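Local structure of venom allergen-like (VAL) 4 protein (Schistosoma mansoni, 4P27) at residues R19-K23 against L36-K40; V22-R26 against K153-C158; T119-C125 against V137-P142. The protein binds lipid as a venom allergen-like, probably secreted member of the SCP/TAPS (CAP) superfamily that lacks the prototypical CAP motifs. One frame throughout, in Å; residues are numbered along the deposited sequence.

Interaction 1 of 3, residues R19-K23 against L36-K40; sequences RKDVK and LTKLK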
ATOM      1  N   ARG A  19      -8.884   2.637  -2.826  1.00 25.52           N
ATOM      2  CA  ARG A  19      -8.963   4.040  -2.486  1.00 26.96           C
ATOM      3  C   ARG A  19     -10.312   4.609  -2.941  1.00 34.66           C
ATOM      4  O   ARG A  19     -10.900   5.443  -2.250  1.00 28.90           O
ATOM      5  CB  ARG A  19      -7.794   4.781  -3.218  1.00 23.69           C
ATOM      6  CG  ARG A  19      -6.487   4.536  -2.405  1.00 23.71           C
ATOM      7  CD  ARG A  19      -5.260   5.017  -3.138  1.00 25.51           C
ATOM      8  NE  ARG A  19      -4.982   6.462  -2.975  1.00 24.63           N
ATOM      9  CZ  ARG A  19      -4.350   6.994  -1.930  1.00 26.83           C
ATOM     10  NH1 ARG A  19      -4.074   8.279  -1.951  1.00 23.83           N
ATOM     11  NH2 ARG A  19      -3.882   6.226  -0.918  1.00 23.04           N
ATOM     12  N   LYS A  20     -10.786   4.170  -4.127  1.00 32.02           N
ATOM     13  CA  LYS A  20     -12.140   4.552  -4.552  1.00 32.46           C
ATOM     14  C   LYS A  20     -13.192   3.999  -3.601  1.00 29.76           C
ATOM     15  O   LYS A  20     -14.049   4.715  -3.269  1.00 29.16           O
ATOM     16  CB  LYS A  20     -12.462   4.049  -5.982  1.00 33.89           C
ATOM     17  CG  LYS A  20     -13.762   4.677  -6.499  1.00 43.96           C
ATOM     18  CD  LYS A  20     -13.883   4.619  -8.016  1.00 51.28           C
ATOM     19  CE  LYS A  20     -15.335   4.806  -8.427  1.00 55.70           C
ATOM     20  NZ  LYS A  20     -15.434   4.912  -9.901  1.00 71.38           N
ATOM     21  N   ASP A  21     -13.132   2.709  -3.244  1.00 30.01           N
ATOM     22  CA  ASP A  21     -14.002   2.117  -2.289  1.00 29.63           C
ATOM     23  C   ASP A  21     -14.055   2.834  -0.928  1.00 37.09           C
ATOM     24  O   ASP A  21     -15.165   3.024  -0.393  1.00 34.41           O
ATOM     25  CB  ASP A  21     -13.545   0.741  -2.000  1.00 32.93           C
ATOM     26  CG  ASP A  21     -13.925  -0.231  -3.097  1.00 40.74           C
ATOM     27  OD1 ASP A  21     -14.618   0.188  -4.005  1.00 38.54           O
ATOM     28  OD2 ASP A  21     -13.528  -1.391  -3.021  1.00 36.20           O
ATOM     29  N   VAL A  22     -12.879   3.154  -0.331  1.00 31.67           N
ATOM     30  CA  VAL A  22     -12.882   3.812   0.998  1.00 27.65           C
ATOM     31  C   VAL A  22     -13.538   5.207   0.904  1.00 27.94           C
ATOM     32  O   VAL A  22     -14.244   5.592   1.848  1.00 33.39           O
ATOM     33  CB  VAL A  22     -11.470   3.823   1.694  1.00 28.38           C
ATOM     34  CG1 VAL A  22     -10.542   4.879   1.130  1.00 22.59           C
ATOM     35  CG2 VAL A  22     -11.613   3.993   3.206  1.00 29.90           C
ATOM     36  N   LYS A  23     -13.358   5.949  -0.204  1.00 29.39           N
ATOM     37  CA  LYS A  23     -14.149   7.197  -0.407  1.00 32.70           C
ATOM     38  C   LYS A  23     -15.676   7.061  -0.544  1.00 37.41           C
ATOM     39  O   LYS A  23     -16.359   8.075  -0.554  1.00 36.59           O
ATOM     40  CB  LYS A  23     -13.704   7.953  -1.597  1.00 26.88           C
ATOM     41  CG  LYS A  23     -12.327   8.437  -1.406  1.00 36.12           C
ATOM     42  CD  LYS A  23     -12.019   9.530  -2.383  1.00 45.41           C
ATOM     43  CE  LYS A  23     -11.885   8.919  -3.734  1.00 48.90           C
ATOM     44  NZ  LYS A  23     -10.981   9.750  -4.568  1.00 60.76           N
ATOM     45  N   LEU A  36      -8.597  11.785  -1.145  1.00 35.26           N
ATOM     46  CA  LEU A  36      -7.336  10.992  -1.207  1.00 34.06           C
ATOM     47  C   LEU A  36      -6.694  11.493  -2.463  1.00 36.62           C
ATOM     48  O   LEU A  36      -7.376  11.693  -3.447  1.00 33.25           O
ATOM     49  CB  LEU A  36      -7.641   9.501  -1.366  1.00 31.89           C
ATOM     50  CG  LEU A  36      -8.359   8.839  -0.222  1.00 33.58           C
ATOM     51  CD1 LEU A  36      -8.585   7.380  -0.604  1.00 31.32           C
ATOM     52  CD2 LEU A  36      -7.668   9.021   1.148  1.00 29.09           C
ATOM     53  N   THR A  37      -5.396  11.751  -2.445  1.00 35.62           N
ATOM     54  CA  THR A  37      -4.739  12.095  -3.648  1.00 29.45           C
ATOM     55  C   THR A  37      -4.824  10.896  -4.635  1.00 33.25           C
ATOM     56  O   THR A  37      -4.724   9.714  -4.189  1.00 32.38           O
ATOM     57  CB  THR A  37      -3.282  12.424  -3.273  1.00 34.32           C
ATOM     58  OG1 THR A  37      -3.355  13.424  -2.273  1.00 40.27           O
ATOM     59  CG2 THR A  37      -2.489  13.006  -4.440  1.00 30.44           C
ATOM     60  N   LYS A  38      -4.970  11.170  -5.941  1.00 34.97           N
ATOM     61  CA  LYS A  38      -4.911  10.138  -7.011  1.00 39.74           C
ATOM     62  C   LYS A  38      -3.509   9.594  -7.101  1.00 34.65           C
ATOM     63  O   LYS A  38      -2.565  10.383  -7.212  1.00 35.24           O
ATOM     64  CB  LYS A  38      -5.202  10.688  -8.438  1.00 47.97           C
ATOM     65  CG  LYS A  38      -6.605  11.186  -8.703  1.00 66.60           C
ATOM     66  CD  LYS A  38      -7.652  10.101  -8.551  1.00 60.23           C
ATOM     67  CE  LYS A  38      -8.859  10.688  -7.848  1.00 64.07           C
ATOM     68  NZ  LYS A  38     -10.073  10.321  -8.634  1.00 66.32           N
ATOM     69  N   LEU A  39      -3.369   8.263  -7.120  1.00 26.70           N
ATOM     70  CA  LEU A  39      -2.047   7.659  -7.171  1.00 31.54           C
ATOM     71  C   LEU A  39      -1.523   7.747  -8.576  1.00 33.23           C
ATOM     72  O   LEU A  39      -2.237   7.419  -9.439  1.00 31.77           O
ATOM     73  CB  LEU A  39      -2.176   6.166  -6.843  1.00 27.04           C
ATOM     74  CG  LEU A  39      -2.422   5.819  -5.410  1.00 29.93           C
ATOM     75  CD1 LEU A  39      -2.418   4.274  -5.229  1.00 28.22           C
ATOM     76  CD2 LEU A  39      -1.379   6.505  -4.499  1.00 24.92           C
ATOM     77  N   LYS A  40      -0.263   8.078  -8.791  1.00 32.02           N
ATOM     78  CA  LYS A  40       0.359   7.931 -10.097  1.00 32.19           C
ATOM     79  C   LYS A  40       1.515   6.959 -10.002  1.00 32.80           C
ATOM     80  O   LYS A  40       2.265   6.983  -9.045  1.00 33.00           O
ATOM     81  CB  LYS A  40       0.934   9.276 -10.544  1.00 33.54           C
ATOM     82  CG  LYS A  40      -0.178  10.229 -10.932  1.00 45.69           C
ATOM     83  CD  LYS A  40       0.256  11.690 -10.847  1.00 56.69           C
ATOM     84  CE  LYS A  40       1.769  11.866 -10.761  1.00 63.98           C
ATOM     85  NZ  LYS A  40       2.049  12.351  -9.382  1.00 75.22           N
TER
HETATM   86  O   HOH W   1     -10.555  12.509  -3.250  1.00 42.65           O
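Arg19 lays its guanidinium between two leucines: Leu39 covers one face, with CD2 above its centre, and Leu36 CB lies over the opposite face, 3.8 Å from Arg19 NH1. The edge is used differently. Arg19 NH1 gives Thr37 O a bond of 2.7 Å that is nearly straight (175° at the hydrogen), on a lone pair in the carbonyl plane and only 6° out of the guanidinium plane. A bend at chi3 (84°) turns the group to meet that carbonyl, and the aliphatic part of Arg19 crosses Leu39 at about a right angle, CD to Leu39 CD1 3.6 Å. Arg19 NH2 is satisfied by Met115 O and Trp117 O, so the buried cation is gripped by three backbone carbonyls. In the CAP fold this joins the C-terminal turn of helix 6-22 to the irregular 36-40 segment leading into strand 40-41. Leu36 points CD1 at the helix, 3.6 Å from Val22 CG1 and 3.4 Å from Arg19 O. Past it, in the opposite direction, slides Lys23, its CG 4.0 Å from the same CD1. Lys23 NZ donates to a water that also accepts from Leu36 N, while Lys38 NZ, a like charge, stands 4.2 Å from Lys23 NZ.

Interaction 2 of 3, residues V22-R26 against K153-C158; sequences VKNCR and KPESKC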
ATOM      1  N   VAL A  22     -12.879   3.154  -0.331  1.00 31.67           N
ATOM      2  CA  VAL A  22     -12.882   3.812   0.998  1.00 27.65           C
ATOM      3  C   VAL A  22     -13.538   5.207   0.904  1.00 27.94           C
ATOM      4  O   VAL A  22     -14.244   5.592   1.848  1.00 33.39           O
ATOM      5  CB  VAL A  22     -11.470   3.823   1.694  1.00 28.38           C
ATOM      6  CG1 VAL A  22     -10.542   4.879   1.130  1.00 22.59           C
ATOM      7  CG2 VAL A  22     -11.613   3.993   3.206  1.00 29.90           C
ATOM      8  N   LYS A  23     -13.358   5.949  -0.204  1.00 29.39           N
ATOM      9  CA  LYS A  23     -14.149   7.197  -0.407  1.00 32.70           C
ATOM     10  C   LYS A  23     -15.676   7.061  -0.544  1.00 37.41           C
ATOM     11  O   LYS A  23     -16.359   8.075  -0.554  1.00 36.59           O
ATOM     12  CB  LYS A  23     -13.704   7.953  -1.597  1.00 26.88           C
ATOM     13  CG  LYS A  23     -12.327   8.437  -1.406  1.00 36.12           C
ATOM     14  CD  LYS A  23     -12.019   9.530  -2.383  1.00 45.41           C
ATOM     15  CE  LYS A  23     -11.885   8.919  -3.734  1.00 48.90           C
ATOM     16  NZ  LYS A  23     -10.981   9.750  -4.568  1.00 60.76           N
ATOM     17  N   ASN A  24     -16.180   5.842  -0.671  1.00 33.55           N
ATOM     18  CA  ASN A  24     -17.570   5.604  -1.035  1.00 36.78           C
ATOM     19  C   ASN A  24     -18.175   4.556  -0.142  1.00 42.28           C
ATOM     20  O   ASN A  24     -19.039   3.845  -0.600  1.00 38.65           O
ATOM     21  CB  ASN A  24     -17.611   5.064  -2.465  1.00 40.41           C
ATOM     22  CG  ASN A  24     -17.383   6.150  -3.448  1.00 44.14           C
ATOM     23  OD1 ASN A  24     -18.246   7.003  -3.555  1.00 59.29           O
ATOM     24  ND2 ASN A  24     -16.165   6.246  -4.044  1.00 45.51           N
ATOM     25  N   CYS A  25     -17.667   4.402   1.098  1.00 35.88           N
ATOM     26  CA  CYS A  25     -18.289   3.558   2.122  1.00 37.32           C
ATOM     27  C   CYS A  25     -18.225   2.094   1.815  1.00 39.59           C
ATOM     28  O   CYS A  25     -19.036   1.328   2.310  1.00 39.00           O
ATOM     29  CB  CYS A  25     -19.759   3.932   2.378  1.00 36.27           C
ATOM     30  SG  CYS A  25     -19.990   5.553   3.090  1.00 42.20           S
ATOM     31  N   ARG A  26     -17.256   1.688   1.014  1.00 36.88           N
ATOM     32  CA  ARG A  26     -17.266   0.351   0.514  1.00 39.71           C
ATOM     33  C   ARG A  26     -16.185  -0.426   1.217  1.00 43.25           C
ATOM     34  O   ARG A  26     -15.997  -1.589   0.912  1.00 47.99           O
ATOM     35  CB  ARG A  26     -17.099   0.304  -1.027  1.00 36.36           C
ATOM     36  CG  ARG A  26     -18.360   0.685  -1.851  1.00 44.85           C
ATOM     37  CD  ARG A  26     -18.110   0.495  -3.384  1.00 47.48           C
ATOM     38  NE  ARG A  26     -18.288   1.738  -4.188  1.00 55.99           N
ATOM     39  CZ  ARG A  26     -17.358   2.337  -4.953  1.00 54.91           C
ATOM     40  NH1 ARG A  26     -16.125   1.855  -5.047  1.00 57.31           N
ATOM     41  NH2 ARG A  26     -17.648   3.457  -5.618  1.00 66.47           N
ATOM     42  N   LYS A 153     -15.558  11.752   6.248  1.00 34.10           N
ATOM     43  CA  LYS A 153     -16.688  12.582   5.802  1.00 33.24           C
ATOM     44  C   LYS A 153     -17.903  11.742   6.184  1.00 33.99           C
ATOM     45  O   LYS A 153     -17.756  10.569   6.625  1.00 31.21           O
ATOM     46  CB  LYS A 153     -16.658  12.892   4.295  1.00 32.62           C
ATOM     47  CG  LYS A 153     -17.069  11.633   3.477  1.00 39.92           C
ATOM     48  CD  LYS A 153     -17.143  11.894   1.962  1.00 40.01           C
ATOM     49  CE  LYS A 153     -17.437  10.565   1.250  1.00 46.79           C
ATOM     50  NZ  LYS A 153     -17.258  10.755  -0.221  1.00 53.09           N
ATOM     51  N   PRO A 154     -19.090  12.391   6.180  1.00 35.93           N
ATOM     52  CA  PRO A 154     -20.294  11.754   6.676  1.00 34.80           C
ATOM     53  C   PRO A 154     -20.686  10.627   5.717  1.00 32.74           C
ATOM     54  O   PRO A 154     -20.566  10.774   4.482  1.00 35.18           O
ATOM     55  CB  PRO A 154     -21.349  12.887   6.672  1.00 36.16           C
ATOM     56  CG  PRO A 154     -20.566  14.173   6.620  1.00 43.50           C
ATOM     57  CD  PRO A 154     -19.196  13.862   6.011  1.00 33.88           C
ATOM     58  N   GLU A 155     -21.055   9.486   6.254  1.00 32.42           N
ATOM     59  CA  GLU A 155     -21.533   8.395   5.395  1.00 45.27           C
ATOM     60  C   GLU A 155     -22.676   8.800   4.379  1.00 50.63           C
ATOM     61  O   GLU A 155     -22.689   8.297   3.265  1.00 48.91           O
ATOM     62  CB  GLU A 155     -21.818   7.136   6.202  1.00 47.44           C
ATOM     63  CG  GLU A 155     -23.212   7.138   6.812  1.00 63.99           C
ATOM     64  CD  GLU A 155     -23.414   6.070   7.890  1.00 72.82           C
ATOM     65  OE1 GLU A 155     -24.539   6.022   8.466  1.00 68.88           O
ATOM     66  OE2 GLU A 155     -22.458   5.279   8.167  1.00 63.15           O
ATOM     67  N   SER A 156     -23.512   9.802   4.665  1.00 49.23           N
ATOM     68  CA  SER A 156     -24.494  10.263   3.643  1.00 54.91           C
ATOM     69  C   SER A 156     -23.849  10.763   2.352  1.00 62.24           C
ATOM     70  O   SER A 156     -24.414  10.649   1.274  1.00 59.85           O
ATOM     71  CB  SER A 156     -25.329  11.389   4.170  1.00 58.58           C
ATOM     72  OG  SER A 156     -24.633  12.608   3.958  1.00 66.42           O
ATOM     73  N   LYS A 157     -22.663  11.326   2.433  1.00 49.59           N
ATOM     74  CA  LYS A 157     -22.059  11.710   1.194  1.00 51.99           C
ATOM     75  C   LYS A 157     -21.750  10.479   0.331  1.00 56.80           C
ATOM     76  O   LYS A 157     -21.252  10.598  -0.779  1.00 64.84           O
ATOM     77  CB  LYS A 157     -20.849  12.599   1.467  1.00 51.95           C
ATOM     78  CG  LYS A 157     -21.214  13.677   2.506  1.00 52.99           C
ATOM     79  CD  LYS A 157     -21.028  15.082   1.944  1.00 64.90           C
ATOM     80  CE  LYS A 157     -21.577  16.135   2.905  1.00 65.68           C
ATOM     81  NZ  LYS A 157     -22.963  16.596   2.580  1.00 60.81           N
ATOM     82  N   CYS A 158     -22.059   9.288   0.833  1.00 61.05           N
ATOM     83  CA  CYS A 158     -21.992   8.097  -0.006  1.00 61.35           C
ATOM     84  C   CYS A 158     -23.427   7.844  -0.519  1.00 58.66           C
ATOM     85  O   CYS A 158     -23.594   7.252  -1.571  1.00 56.00           O
ATOM     86  CB  CYS A 158     -21.426   6.871   0.766  1.00 54.61           C
ATOM     87  SG  CYS A 158     -19.787   6.973   1.654  1.00 44.00           S
TER
HETATM   88  O   HOH W   2     -18.985   9.178  -1.887  1.00 43.90           O
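Cys158 SG lies over one face of the flat peptide group joining Asn24 to Cys25, 3.4 Å from Asn24 C, while the carbonyl of the preceding peptide is met end-on: Lys153 NZ approaches Lys23 O at 2.8 Å, with a C=O...N angle of 163°. A third flat group, the Arg26 guanidinium, packs within 22-26, beside the contact. Asn24 CB lies 3.4 Å off its plane, nearer the rim than the centre, and its NH1 pairs with Asp21. The Asn24 amide gives its ND2 to Lys20 O, at the helix end.

The covalent link is the Cys25-Cys158 disulfide, SG to SG 2.0 Å, with a right-handed chi3 of 78°. It ties the type I turn Val22 to Cys25, into which helix 6-22 runs, to the tail after strand 133-141, and so joins the end of the first helix of this CAP-family protein to the last modelled residue of the chain. Glu155, at the start of the 3-10 segment 155-157, has its CB 3.9 Å from Cys25 SG. The Cys158 side chain also touches Pro32.

Lys153 arrives by an extended chain: with CG placed between its backbone N and carbonyl carbon (chi1 74°), everything beyond runs out straight to the Lys23 carbonyl. Lys153 NZ also donates to a water at 2.9 Å. Asn24 OD1 and Lys157 O both lie near that water, but more acceptors surround it than it has protons, so it cannot serve all of them at once.

Interaction 3 of 3, residues T119-C125 against V137-P142; sequences TTEEIGC and VCNYAP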
ATOM      1  N   THR A 119      -2.177  11.438   1.670  1.00 27.05           N
ATOM      2  CA  THR A 119      -1.178  12.311   0.954  1.00 26.61           C
ATOM      3  C   THR A 119      -0.280  11.543  -0.013  1.00 34.99           C
ATOM      4  O   THR A 119       0.464  12.131  -0.788  1.00 31.89           O
ATOM      5  CB  THR A 119      -0.189  12.999   1.912  1.00 29.81           C
ATOM      6  OG1 THR A 119       0.317  12.051   2.838  1.00 32.37           O
ATOM      7  CG2 THR A 119      -0.931  14.144   2.787  1.00 28.36           C
ATOM      8  N   THR A 120      -0.313  10.209   0.034  1.00 31.95           N
ATOM      9  CA  THR A 120       0.493   9.439  -0.907  1.00 29.67           C
ATOM     10  C   THR A 120       0.079   9.729  -2.364  1.00 28.77           C
ATOM     11  O   THR A 120      -1.097   9.653  -2.718  1.00 30.40           O
ATOM     12  CB  THR A 120       0.355   7.902  -0.604  1.00 30.89           C
ATOM     13  OG1 THR A 120       0.828   7.636   0.726  1.00 33.49           O
ATOM     14  CG2 THR A 120       1.138   7.114  -1.658  1.00 24.09           C
ATOM     15  N   GLU A 121       1.065   9.916  -3.236  1.00 31.38           N
ATOM     16  CA  GLU A 121       0.838  10.422  -4.561  1.00 33.64           C
ATOM     17  C   GLU A 121       1.391   9.440  -5.584  1.00 28.50           C
ATOM     18  O   GLU A 121       0.835   9.283  -6.675  1.00 36.04           O
ATOM     19  CB  GLU A 121       1.629  11.725  -4.688  1.00 36.82           C
ATOM     20  CG  GLU A 121       1.497  12.270  -6.084  1.00 62.28           C
ATOM     21  CD  GLU A 121       1.124  13.729  -6.076  1.00 69.43           C
ATOM     22  OE1 GLU A 121       1.458  14.392  -5.090  1.00 60.68           O
ATOM     23  OE2 GLU A 121       0.490  14.192  -7.036  1.00 78.67           O
ATOM     24  N   GLU A 122       2.561   8.902  -5.284  1.00 26.75           N
ATOM     25  CA  GLU A 122       3.310   8.058  -6.217  1.00 27.42           C
ATOM     26  C   GLU A 122       3.348   6.652  -5.634  1.00 25.69           C
ATOM     27  O   GLU A 122       3.603   6.453  -4.414  1.00 25.61           O
ATOM     28  CB  GLU A 122       4.740   8.545  -6.389  1.00 28.29           C
ATOM     29  CG  GLU A 122       4.792  10.036  -6.558  1.00 47.59           C
ATOM     30  CD  GLU A 122       5.213  10.430  -7.919  1.00 55.77           C
ATOM     31  OE1 GLU A 122       4.814   9.791  -8.920  1.00 68.82           O
ATOM     32  OE2 GLU A 122       5.987  11.382  -7.959  1.00 73.50           O
ATOM     33  N   ILE A 123       3.166   5.689  -6.506  1.00 27.61           N
ATOM     34  CA  ILE A 123       3.359   4.286  -6.130  1.00 26.28           C
ATOM     35  C   ILE A 123       4.253   3.600  -7.191  1.00 28.14           C
ATOM     36  O   ILE A 123       4.125   3.860  -8.376  1.00 27.79           O
ATOM     37  CB  ILE A 123       2.009   3.606  -5.988  1.00 24.01           C
ATOM     38  CG1 ILE A 123       2.192   2.127  -5.572  1.00 28.04           C
ATOM     39  CG2 ILE A 123       1.272   3.642  -7.315  1.00 26.36           C
ATOM     40  CD1 ILE A 123       0.864   1.402  -5.330  1.00 26.10           C
ATOM     41  N   GLY A 124       5.150   2.730  -6.804  1.00 27.10           N
ATOM     42  CA  GLY A 124       5.619   1.749  -7.777  1.00 31.12           C
ATOM     43  C   GLY A 124       6.038   0.452  -7.086  1.00 34.31           C
ATOM     44  O   GLY A 124       6.632   0.500  -6.012  1.00 29.92           O
ATOM     45  N   CYS A 125       5.742  -0.682  -7.735  1.00 28.43           N
ATOM     46  CA  CYS A 125       5.777  -1.989  -7.176  1.00 29.62           C
ATOM     47  C   CYS A 125       6.593  -2.892  -8.097  1.00 36.26           C
ATOM     48  O   CYS A 125       6.652  -2.669  -9.331  1.00 30.35           O
ATOM     49  CB  CYS A 125       4.326  -2.545  -7.062  1.00 30.00           C
ATOM     50  SG  CYS A 125       3.324  -1.474  -5.945  1.00 35.07           S
ATOM     51  N   VAL A 137       7.119  -6.097  -3.346  1.00 26.18           N
ATOM     52  CA  VAL A 137       7.553  -4.856  -2.697  1.00 24.68           C
ATOM     53  C   VAL A 137       6.734  -3.768  -3.380  1.00 28.37           C
ATOM     54  O   VAL A 137       6.810  -3.686  -4.597  1.00 26.89           O
ATOM     55  CB  VAL A 137       9.030  -4.587  -2.925  1.00 22.73           C
ATOM     56  CG1 VAL A 137       9.511  -3.275  -2.252  1.00 24.13           C
ATOM     57  CG2 VAL A 137       9.850  -5.801  -2.419  1.00 23.33           C
ATOM     58  N   CYS A 138       5.919  -3.002  -2.621  1.00 25.90           N
ATOM     59  CA  CYS A 138       5.343  -1.705  -3.113  1.00 26.61           C
ATOM     60  C   CYS A 138       5.972  -0.596  -2.347  1.00 25.40           C
ATOM     61  O   CYS A 138       6.065  -0.697  -1.101  1.00 25.49           O
ATOM     62  CB  CYS A 138       3.833  -1.612  -2.920  1.00 24.76           C
ATOM     63  SG  CYS A 138       2.910  -2.576  -4.146  1.00 32.37           S
ATOM     64  N   ASN A 139       6.456   0.391  -3.103  1.00 25.31           N
ATOM     65  CA  ASN A 139       6.972   1.654  -2.572  1.00 24.90           C
ATOM     66  C   ASN A 139       5.971   2.733  -2.829  1.00 27.38           C
ATOM     67  O   ASN A 139       5.287   2.736  -3.870  1.00 25.29           O
ATOM     68  CB  ASN A 139       8.320   2.068  -3.137  1.00 23.53           C
ATOM     69  CG  ASN A 139       9.415   1.145  -2.701  1.00 25.01           C
ATOM     70  OD1 ASN A 139       9.394   0.698  -1.572  1.00 24.69           O
ATOM     71  ND2 ASN A 139      10.380   0.812  -3.620  1.00 22.14           N
ATOM     72  N   TYR A 140       5.859   3.634  -1.845  1.00 25.04           N
ATOM     73  CA  TYR A 140       4.862   4.699  -1.864  1.00 23.51           C
ATOM     74  C   TYR A 140       5.614   6.045  -1.477  1.00 26.79           C
ATOM     75  O   TYR A 140       6.467   6.044  -0.625  1.00 22.96           O
ATOM     76  CB  TYR A 140       3.818   4.460  -0.805  1.00 23.01           C
ATOM     77  CG  TYR A 140       3.110   3.123  -0.919  1.00 26.15           C
ATOM     78  CD1 TYR A 140       3.664   1.950  -0.326  1.00 24.49           C
ATOM     79  CD2 TYR A 140       1.878   3.006  -1.649  1.00 27.69           C
ATOM     80  CE1 TYR A 140       3.014   0.709  -0.421  1.00 20.58           C
ATOM     81  CE2 TYR A 140       1.211   1.743  -1.729  1.00 22.04           C
ATOM     82  CZ  TYR A 140       1.814   0.615  -1.153  1.00 22.29           C
ATOM     83  OH  TYR A 140       1.201  -0.613  -1.222  1.00 25.50           O
ATOM     84  N   ALA A 141       5.246   7.160  -2.115  1.00 26.72           N
ATOM     85  CA  ALA A 141       5.826   8.506  -1.840  1.00 30.35           C
ATOM     86  C   ALA A 141       4.670   9.518  -1.784  1.00 27.72           C
ATOM     87  O   ALA A 141       3.907   9.602  -2.721  1.00 25.30           O
ATOM     88  CB  ALA A 141       6.771   8.895  -2.980  1.00 31.66           C
ATOM     89  N   PRO A 142       4.558  10.310  -0.696  1.00 30.75           N
ATOM     90  CA  PRO A 142       5.389  10.193   0.541  1.00 30.22           C
ATOM     91  C   PRO A 142       4.926   8.947   1.245  1.00 27.65           C
ATOM     92  O   PRO A 142       3.868   8.395   0.896  1.00 29.46           O
ATOM     93  CB  PRO A 142       4.993  11.443   1.416  1.00 31.67           C
ATOM     94  CG  PRO A 142       3.993  12.183   0.630  1.00 32.34           C
ATOM     95  CD  PRO A 142       3.762  11.547  -0.760  1.00 32.70           C
TER
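Glu122 and Ala141 form an antiparallel hydrogen-bonded pair, and so do Gly124 and Asn139, in the ladder of backbone bonds between strands 122-130 and 133-141; the axes of 122-125 and 137-141 approach to 4.6 Å at 165°. Glu122 N donates to Ala141 O at 3.0 Å and almost straight (172°), while Ala141 N returns to Glu122 O. Ala141 O also accepts from Glu121 N at 2.9 Å, tilted out of the carbonyl plane, so two consecutive residues face one: a classic beta bulge. Beyond it, where a cis peptide bond precedes Pro142, Thr120 OG1 donates to Pro142 O at 3.1 Å.

The covalent tie is the disulfide Cys125-Cys138, SG to SG 2.1 Å. It spans a non-hydrogen-bonded pair, on the same sheet face as Ile123 and Tyr140 and against Ile11 of helix 6-22.

Apolar contact centres on Tyr140. Ile123 runs extended, CG1 anti to the backbone N (chi1 -179°), which carries its CD1 obliquely to Tyr140 CE2 at 3.6 Å, whereas Thr120 CG2 comes to the ring edge. Tyr140 OH bonds to His15 NE2. On the sheet face opposite Ile123 and Tyr140, Glu122 CB meets Ala141 CB at 4.0 Å.

With a crosslink near one end of this CAP-domain hairpin contact and paired donors near the other, a shift of register would have to break the backbone bonds, including both on Ala141 O, and strain or break the disulfide.

Interactions 1 and 2 start from the same end of helix 6-22, sharing Val22 and Lys23, with centres about 12 Å apart; the salt bridge between Asp21 OD1 and Arg26 NH1 joins them. Interaction 1 is equally far, about 12 Å between centres, from interaction 3, and meets it where Lys40 O probably accepts from Ile123 N (3.0 Å) and where Thr37 CB packs on Thr120 O (3.6 Å). Interactions 2 and 3 do not touch: their centres are about 24 Å apart and nearest atoms about 10 Å. The N-acetylglucosamine, a glycan on Asn118 and not a pocket ligand, lies about 4 Å from the side chains of both Thr37 and Thr119.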